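Local coordinates for protein fructosyl amine:oxygen oxidoreductase (Neosartorya fumigata, PDB 4WCT) that oxidatively deglycates fructosyl amines (Amadori products), probably through its bound FAD with oxygen as electron acceptor, at residues S26-G32 and A231-S237; V208-Y213 and S244-F248. All coordinates share one frame; numbering follows the deposited sequence.

Contact 1 of 2, residues S26-G32 and A231-S237. With FAD (flavin-adenine dinucleotide), chain C.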
loop_
_atom_site.group_PDB
_atom_site.type_symbol
_atom_site.label_atom_id
_atom_site.label_comp_id
_atom_site.label_asym_id
_atom_site.label_seq_id
_atom_site.Cartn_x
_atom_site.Cartn_y
_atom_site.Cartn_z
ATOM N N SER A 26 7.911 23.523 16.948
ATOM C CA SER A 26 8.824 22.385 17.131
ATOM C C SER A 26 9.350 21.925 15.766
ATOM O O SER A 26 8.558 21.693 14.843
ATOM C CB SER A 26 8.119 21.196 17.799
ATOM O OG SER A 26 7.577 21.463 19.092
ATOM N N SER A 27 10.656 21.678 15.668
ATOM C CA SER A 27 11.236 21.106 14.459
ATOM C C SER A 27 10.870 19.621 14.355
ATOM O O SER A 27 10.805 18.910 15.367
ATOM C CB SER A 27 12.759 21.282 14.435
ATOM O OG SER A 27 13.348 20.637 15.548
ATOM N N ILE A 28 10.402 19.258 13.160
ATOM C CA ILE A 28 10.007 17.901 12.840
ATOM C C ILE A 28 10.784 17.370 11.649
ATOM O O ILE A 28 10.950 18.078 10.651
ATOM C CB ILE A 28 8.490 17.846 12.542
ATOM C CG1 ILE A 28 7.724 18.346 13.772
ATOM C CG2 ILE A 28 8.063 16.399 12.295
ATOM C CD1 ILE A 28 6.290 18.633 13.493
ATOM N N ILE A 29 11.213 16.108 11.749
ATOM C CA ILE A 29 11.796 15.376 10.609
ATOM C C ILE A 29 10.889 14.197 10.278
ATOM O O ILE A 29 10.377 13.536 11.179
ATOM C CB ILE A 29 13.211 14.825 10.918
ATOM C CG1 ILE A 29 14.258 15.927 10.769
ATOM C CG2 ILE A 29 13.572 13.674 9.999
ATOM C CD1 ILE A 29 15.504 15.627 11.563
ATOM N N VAL A 30 10.541 14.088 9.001
ATOM C CA VAL A 30 9.785 12.937 8.494
ATOM C C VAL A 30 10.712 12.141 7.631
ATOM O O VAL A 30 11.330 12.682 6.701
ATOM C CB VAL A 30 8.602 13.391 7.620
ATOM C CG1 VAL A 30 7.940 12.171 6.952
ATOM C CG2 VAL A 30 7.621 14.268 8.415
ATOM N N ILE A 31 10.911 10.878 7.997
ATOM C CA ILE A 31 11.744 9.982 7.239
ATOM C C ILE A 31 10.846 9.176 6.296
ATOM O O ILE A 31 10.082 8.295 6.721
ATOM C CB ILE A 31 12.529 9.023 8.164
ATOM C CG1 ILE A 31 13.338 9.789 9.238
ATOM C CG2 ILE A 31 13.390 8.074 7.367
ATOM C CD1 ILE A 31 13.876 8.909 10.346
ATOM N N GLY A 32 11.018 9.448 5.013
ATOM C CA GLY A 32 10.255 8.823 3.936
ATOM C C GLY A 32 9.195 9.756 3.342
ATOM O O GLY A 32 8.211 10.131 4.009
ATOM N N ALA A 231 16.030 17.174 15.121
ATOM C CA ALA A 231 14.693 17.673 15.299
ATOM C C ALA A 231 14.152 17.348 16.683
ATOM O O ALA A 231 14.533 16.341 17.312
ATOM C CB ALA A 231 13.779 17.078 14.225
ATOM N N HIS A 232 13.178 18.137 17.094
ATOM C CA HIS A 232 12.419 17.911 18.307
ATOM C C HIS A 232 11.512 16.691 18.237
ATOM O O HIS A 232 11.302 16.014 19.248
ATOM C CB HIS A 232 11.585 19.140 18.657
ATOM C CG HIS A 232 12.400 20.278 19.193
ATOM N ND1 HIS A 232 12.498 21.493 18.551
ATOM C CD2 HIS A 232 13.256 20.339 20.240
ATOM C CE1 HIS A 232 13.352 22.266 19.198
ATOM N NE2 HIS A 232 13.816 21.594 20.233
ATOM N N ARG A 233 11.017 16.381 17.039
ATOM C CA ARG A 233 10.300 15.100 16.833
ATOM C C ARG A 233 10.697 14.478 15.508
ATOM O O ARG A 233 11.044 15.185 14.577
ATOM C CB ARG A 233 8.801 15.283 16.796
ATOM C CG ARG A 233 8.156 15.828 18.066
ATOM C CD ARG A 233 8.242 14.796 19.179
ATOM N NE ARG A 233 7.419 15.154 20.330
ATOM C CZ ARG A 233 7.798 16.017 21.270
ATOM N NH1 ARG A 233 9.023 16.518 21.250
ATOM N NH2 ARG A 233 7.006 16.259 22.306
ATOM N N THR A 234 10.788 13.143 15.507
ATOM C CA THR A 234 11.175 12.396 14.310
ATOM C C THR A 234 10.065 11.412 13.998
ATOM O O THR A 234 9.580 10.684 14.896
ATOM C CB THR A 234 12.507 11.662 14.517
ATOM O OG1 THR A 234 13.532 12.630 14.780
ATOM C CG2 THR A 234 12.865 10.821 13.338
ATOM N N ILE A 235 9.579 11.468 12.757
ATOM C CA ILE A 235 8.519 10.547 12.307
ATOM C C ILE A 235 9.110 9.564 11.312
ATOM O O ILE A 235 9.669 9.969 10.296
ATOM C CB ILE A 235 7.366 11.320 11.655
ATOM C CG1 ILE A 235 6.774 12.324 12.663
ATOM C CG2 ILE A 235 6.277 10.361 11.150
ATOM C CD1 ILE A 235 5.691 13.203 12.059
ATOM N N LEU A 236 9.024 8.276 11.622
ATOM C CA LEU A 236 9.534 7.252 10.733
ATOM C C LEU A 236 8.395 6.694 9.887
ATOM O O LEU A 236 7.528 5.971 10.408
ATOM C CB LEU A 236 10.215 6.150 11.534
ATOM C CG LEU A 236 10.767 4.946 10.769
ATOM C CD1 LEU A 236 11.681 5.301 9.618
ATOM C CD2 LEU A 236 11.490 3.978 11.704
ATOM N N SER A 237 8.390 7.078 8.616
ATOM C CA SER A 237 7.350 6.669 7.638
ATOM C C SER A 237 8.001 6.272 6.355
ATOM O O SER A 237 7.642 6.762 5.279
ATOM C CB SER A 237 6.317 7.797 7.420
ATOM O OG SER A 237 6.930 9.015 7.016
HETATM P PA FAD C . 5.821 3.899 0.510
HETATM O O1A FAD C . 4.714 4.523 -0.291
HETATM O O2A FAD C . 6.561 2.707 -0.011
HETATM O O5B FAD C . 6.842 5.054 0.814
HETATM C C5B FAD C . 8.031 4.776 1.568
HETATM C C4B FAD C . 9.047 5.868 1.253
HETATM O O4B FAD C . 10.182 5.742 2.170
HETATM C C3B FAD C . 9.609 5.813 -0.164
HETATM O O3B FAD C . 9.437 7.054 -0.866
HETATM C C2B FAD C . 11.093 5.494 0.046
HETATM O O2B FAD C . 11.975 5.987 -0.959
HETATM C C1B FAD C . 11.343 6.064 1.444
HETATM N N9A FAD C . 12.512 5.433 2.096
HETATM C C8A FAD C . 12.907 4.149 2.019
HETATM N N7A FAD C . 14.062 3.966 2.701
HETATM C C5A FAD C . 14.341 5.158 3.289
HETATM C C6A FAD C . 15.444 5.674 4.090
HETATM N N6A FAD C . 16.449 4.868 4.472
HETATM N N1A FAD C . 15.415 6.988 4.399
HETATM C C2A FAD C . 14.419 7.814 4.053
HETATM N N3A FAD C . 13.396 7.410 3.281
HETATM C C4A FAD C . 13.333 6.115 2.885
HETATM N N1 FAD C . -2.913 -0.336 -0.959
HETATM C C2 FAD C . -4.222 0.044 -1.171
HETATM O O2 FAD C . -4.732 0.801 -0.347
HETATM N N3 FAD C . -4.877 -0.296 -2.284
HETATM C C4 FAD C . -4.352 -1.147 -3.191
HETATM O O4 FAD C . -4.940 -1.508 -4.247
HETATM C C4X FAD C . -2.986 -1.609 -3.017
HETATM N N5 FAD C . -2.411 -2.448 -3.920
HETATM C C5X FAD C . -1.060 -2.654 -3.847
HETATM C C6 FAD C . -0.380 -3.308 -4.870
HETATM C C7 FAD C . 0.964 -3.600 -4.732
HETATM C C7M FAD C . 1.681 -4.235 -5.868
HETATM C C8 FAD C . 1.679 -3.153 -3.529
HETATM C C8M FAD C . 3.131 -3.394 -3.341
HETATM C C9 FAD C . 1.043 -2.416 -2.562
HETATM C C9A FAD C . -0.316 -2.194 -2.648
HETATM N N10 FAD C . -0.988 -1.527 -1.619
HETATM C C10 FAD C . -2.311 -1.139 -1.836
HETATM C "C1'" FAD C . -0.380 -1.096 -0.368
HETATM C "C2'" FAD C . 0.091 0.349 -0.403
HETATM O "O2'" FAD C . 0.825 0.519 -1.608
HETATM C "C3'" FAD C . 0.981 0.601 0.821
HETATM O "O3'" FAD C . 0.341 0.099 2.004
HETATM C "C4'" FAD C . 1.311 2.088 0.988
HETATM O "O4'" FAD C . 1.662 2.643 -0.278
HETATM C "C5'" FAD C . 2.500 2.199 1.933
HETATM O "O5'" FAD C . 2.790 3.581 2.137
HETATM P P FAD C . 4.139 3.999 2.905
HETATM O O1P FAD C . 4.199 5.510 2.927
HETATM O O2P FAD C . 4.176 3.203 4.187
HETATM O O3P FAD C . 5.293 3.443 1.939
#

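Contact 2 of 2, residues V208-Y213 and S244-F248. With FAD (flavin-adenine dinucleotide), chain C.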
loop_
_atom_site.group_PDB
_atom_site.type_symbol
_atom_site.label_atom_id
_atom_site.label_comp_id
_atom_site.label_asym_id
_atom_site.label_seq_id
_atom_site.Cartn_x
_atom_site.Cartn_y
_atom_site.Cartn_z
ATOM N N VAL A 208 18.532 8.037 4.722
ATOM C CA VAL A 208 18.758 7.878 6.172
ATOM C C VAL A 208 19.324 6.495 6.469
ATOM O O VAL A 208 18.789 5.478 5.979
ATOM C CB VAL A 208 17.462 8.076 6.971
ATOM C CG1 VAL A 208 17.647 7.784 8.441
ATOM C CG2 VAL A 208 16.946 9.491 6.791
ATOM N N VAL A 209 20.443 6.459 7.182
ATOM C CA VAL A 209 21.098 5.185 7.540
ATOM C C VAL A 209 20.891 4.815 9.005
ATOM O O VAL A 209 21.061 3.649 9.397
ATOM C CB VAL A 209 22.600 5.138 7.134
ATOM C CG1 VAL A 209 22.778 5.329 5.643
ATOM C CG2 VAL A 209 23.453 6.152 7.905
ATOM N N SER A 210 20.517 5.785 9.826
ATOM C CA SER A 210 20.418 5.566 11.267
ATOM C C SER A 210 19.537 6.643 11.890
ATOM O O SER A 210 19.573 7.792 11.473
ATOM C CB SER A 210 21.815 5.611 11.942
ATOM O OG SER A 210 21.685 5.261 13.312
ATOM N N LEU A 211 18.837 6.276 12.948
ATOM C CA LEU A 211 18.307 7.242 13.890
ATOM C C LEU A 211 19.438 7.639 14.843
ATOM O O LEU A 211 20.396 6.881 15.018
ATOM C CB LEU A 211 17.153 6.657 14.696
ATOM C CG LEU A 211 15.933 6.173 13.890
ATOM C CD1 LEU A 211 14.871 5.602 14.812
ATOM C CD2 LEU A 211 15.365 7.315 13.058
ATOM N N VAL A 212 19.328 8.844 15.370
ATOM C CA VAL A 212 20.320 9.413 16.276
ATOM C C VAL A 212 19.706 9.569 17.669
ATOM O O VAL A 212 18.576 10.015 17.823
ATOM C CB VAL A 212 20.839 10.755 15.736
ATOM C CG1 VAL A 212 21.906 11.343 16.655
ATOM C CG2 VAL A 212 21.396 10.564 14.342
ATOM N N TYR A 213 20.408 9.053 18.683
ATOM C CA TYR A 213 19.886 9.019 20.050
ATOM C C TYR A 213 20.734 9.847 20.992
ATOM O O TYR A 213 21.931 9.952 20.801
ATOM C CB TYR A 213 19.871 7.592 20.569
ATOM C CG TYR A 213 18.912 6.695 19.845
ATOM C CD1 TYR A 213 19.319 5.981 18.723
ATOM C CD2 TYR A 213 17.648 6.452 20.355
ATOM C CE1 TYR A 213 18.451 5.142 18.046
ATOM C CE2 TYR A 213 16.809 5.526 19.736
ATOM C CZ TYR A 213 17.199 4.936 18.549
ATOM O OH TYR A 213 16.333 4.069 17.905
ATOM N N SER A 244 14.731 -1.443 8.583
ATOM C CA SER A 244 16.182 -1.427 8.761
ATOM C C SER A 244 16.677 -0.292 9.672
ATOM O O SER A 244 17.848 -0.300 10.093
ATOM C CB SER A 244 16.875 -1.348 7.401
ATOM O OG SER A 244 16.722 -0.049 6.866
ATOM N N LEU A 245 15.780 0.607 10.080
ATOM C CA LEU A 245 16.166 1.833 10.784
ATOM C C LEU A 245 15.808 1.822 12.254
ATOM O O LEU A 245 16.226 2.692 13.004
ATOM C CB LEU A 245 15.511 3.054 10.122
ATOM C CG LEU A 245 15.975 3.322 8.703
ATOM C CD1 LEU A 245 15.214 4.512 8.165
ATOM C CD2 LEU A 245 17.472 3.592 8.642
ATOM N N LEU A 246 15.017 0.842 12.662
ATOM C CA LEU A 246 14.596 0.685 14.045
ATOM C C LEU A 246 14.389 -0.801 14.273
ATOM O O LEU A 246 13.938 -1.497 13.371
ATOM C CB LEU A 246 13.297 1.439 14.290
ATOM C CG LEU A 246 12.655 1.337 15.663
ATOM C CD1 LEU A 246 13.439 2.219 16.630
ATOM C CD2 LEU A 246 11.192 1.751 15.611
ATOM N N ASP A 247 14.609 -1.263 15.499
ATOM C CA ASP A 247 14.204 -2.601 15.881
ATOM C C ASP A 247 12.714 -2.664 16.207
ATOM O O ASP A 247 12.271 -2.190 17.241
ATOM C CB ASP A 247 15.034 -3.111 17.071
ATOM C CG ASP A 247 14.736 -4.561 17.421
ATOM O OD1 ASP A 247 13.893 -5.218 16.757
ATOM O OD2 ASP A 247 15.305 -5.029 18.445
ATOM N N PHE A 248 11.925 -3.098 15.222
ATOM C CA PHE A 248 10.494 -3.184 15.382
ATOM C C PHE A 248 10.051 -4.447 16.110
ATOM O O PHE A 248 8.838 -4.694 16.258
ATOM C CB PHE A 248 9.827 -3.111 14.005
ATOM C CG PHE A 248 9.620 -1.719 13.506
ATOM C CD1 PHE A 248 8.512 -1.007 13.897
ATOM C CD2 PHE A 248 10.546 -1.116 12.679
ATOM C CE1 PHE A 248 8.294 0.273 13.438
ATOM C CE2 PHE A 248 10.341 0.174 12.228
ATOM C CZ PHE A 248 9.207 0.858 12.611
HETATM P PA FAD C . 5.821 3.899 0.510
HETATM O O1A FAD C . 4.714 4.523 -0.291
HETATM O O2A FAD C . 6.561 2.707 -0.011
HETATM O O5B FAD C . 6.842 5.054 0.814
HETATM C C5B FAD C . 8.031 4.776 1.568
HETATM C C4B FAD C . 9.047 5.868 1.253
HETATM O O4B FAD C . 10.182 5.742 2.170
HETATM C C3B FAD C . 9.609 5.813 -0.164
HETATM O O3B FAD C . 9.437 7.054 -0.866
HETATM C C2B FAD C . 11.093 5.494 0.046
HETATM O O2B FAD C . 11.975 5.987 -0.959
HETATM C C1B FAD C . 11.343 6.064 1.444
HETATM N N9A FAD C . 12.512 5.433 2.096
HETATM C C8A FAD C . 12.907 4.149 2.019
HETATM N N7A FAD C . 14.062 3.966 2.701
HETATM C C5A FAD C . 14.341 5.158 3.289
HETATM C C6A FAD C . 15.444 5.674 4.090
HETATM N N6A FAD C . 16.449 4.868 4.472
HETATM N N1A FAD C . 15.415 6.988 4.399
HETATM C C2A FAD C . 14.419 7.814 4.053
HETATM N N3A FAD C . 13.396 7.410 3.281
HETATM C C4A FAD C . 13.333 6.115 2.885
HETATM N N1 FAD C . -2.913 -0.336 -0.959
HETATM C C2 FAD C . -4.222 0.044 -1.171
HETATM O O2 FAD C . -4.732 0.801 -0.347
HETATM N N3 FAD C . -4.877 -0.296 -2.284
HETATM C C4 FAD C . -4.352 -1.147 -3.191
HETATM O O4 FAD C . -4.940 -1.508 -4.247
HETATM C C4X FAD C . -2.986 -1.609 -3.017
HETATM N N5 FAD C . -2.411 -2.448 -3.920
HETATM C C5X FAD C . -1.060 -2.654 -3.847
HETATM C C6 FAD C . -0.380 -3.308 -4.870
HETATM C C7 FAD C . 0.964 -3.600 -4.732
HETATM C C7M FAD C . 1.681 -4.235 -5.868
HETATM C C8 FAD C . 1.679 -3.153 -3.529
HETATM C C8M FAD C . 3.131 -3.394 -3.341
HETATM C C9 FAD C . 1.043 -2.416 -2.562
HETATM C C9A FAD C . -0.316 -2.194 -2.648
HETATM N N10 FAD C . -0.988 -1.527 -1.619
HETATM C C10 FAD C . -2.311 -1.139 -1.836
HETATM C "C1'" FAD C . -0.380 -1.096 -0.368
HETATM C "C2'" FAD C . 0.091 0.349 -0.403
HETATM O "O2'" FAD C . 0.825 0.519 -1.608
HETATM C "C3'" FAD C . 0.981 0.601 0.821
HETATM O "O3'" FAD C . 0.341 0.099 2.004
HETATM C "C4'" FAD C . 1.311 2.088 0.988
HETATM O "O4'" FAD C . 1.662 2.643 -0.278
HETATM C "C5'" FAD C . 2.500 2.199 1.933
HETATM O "O5'" FAD C . 2.790 3.581 2.137
HETATM P P FAD C . 4.139 3.999 2.905
HETATM O O1P FAD C . 4.199 5.510 2.927
HETATM O O2P FAD C . 4.176 3.203 4.187
HETATM O O3P FAD C . 5.293 3.443 1.939
HETATM O O HOH W 1 19.914 1.543 11.374
HETATM O O HOH W 2 18.977 3.297 13.330
HETATM O O HOH W 3 17.175 2.744 15.990
#

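Contact 1 of 2, residues S26-G32 and A231-S237
Ile31 and Leu236 lie paired on one face of two parallel strands, with Ile31 CG2 4.0 Å from Leu236 CD1. On the same face, the CD1 end of Ile31 reaches back to Thr234 CG2, and these two side chains cross at a slant. Ile29 CD1 presses on Ala231 CB at 3.5 Å, a tight carbon contact. The other face carries Ile28, Val30 and Ile235. There Ile235 sends CD1 to Ile28 CG2 at 4.0 Å, and helix 35-46 packs on this face through Thr40 and Leu44. Backbone bonds hold the strands together, the straightest being Ile31 N to Ile235 O at 2.8 Å (179° at the hydrogen). At the start, Ser27 OG accepts from His232 N at 2.9 Å. The chi1 of Ser27, 60°, sets OG between its own backbone N and carbonyl carbon, where it meets the His232 amide. At the far end, Ile31 O takes two donors. Ser237 N lies in the carbonyl plane, while Ser237 OG, 3.2 Å from Ile31 O, comes from above it. Beyond this, Ile31 CG2 lies 3.5 Å from FAD C2A, and Gly32 CA also touches the adenine. Strand, glycine turn and helix 35-46 fit the GxGxxG dinucleotide-binding motif of a Rossmann-type FAD fold.

Contact 2 of 2, residues V208-Y213 and S244-F248
Leu245 meets Val208 with both methyl branches. CD1 of Leu245 lies 4.1 Å from Val208 CG1, the two side chains crossing at about a right angle, and Leu245 CD2 rests against the backbone, 3.5 Å from Val208 O. Further along, Leu211 CD1 touches Leu246 CD1 at a slant. Tyr213 OH reaches the same Leu246 methyl. A chi1 of 177° carries the Leu246 branch towards both partners. The two segments share no direct hydrogen bond; three waters bridge them, the third through the Tyr213 side chain. One links Val209 O to Ser244 O. The second accepts from Leu211 N and donates to Leu245 O, 2.8 Å from the water oxygen. The third donates to Leu245 O and lies at the edge of the Tyr213 ring, in its plane, close to OH. Further out, Val209 and Ser210 form a classic beta bulge opposite Arg222. Tyr213 packs edge-to-face with His376, and Leu379 and Val381 of strand 379-383 pack on Leu246. Val208 O accepts from FAD N6A at 2.8 Å (165° at the hydrogen), and Val208 N gives a weak bond to N1A. This backbone pairing, with Leu245 CD1 beside N6A, forms part of the adenine pocket of the FAD site.

Overall arrangement
The centres of contacts 1 and 2 are about 12 Å apart, on the same side of the chain's centre. Their segments alternate along the chain: 26-32, 208-213, 231-237, 244-248. Contact 1 joins two neighbouring strands of the six-stranded mixed sheet. Contact 2 packs the loop that follows strand 233-236 against an outer strand of the three-stranded antiparallel sheet. The two contacts pack directly together. Ile31 CD1 lies 3.5 Å from Leu211 CD2, and Leu236 CD1 lies 3.9 Å from Leu245 CD1. Both also touch the adenine of FAD. The small sheet and the loop thus pack on the larger sheet, and residues distant in sequence together build the adenine end of the cofactor site.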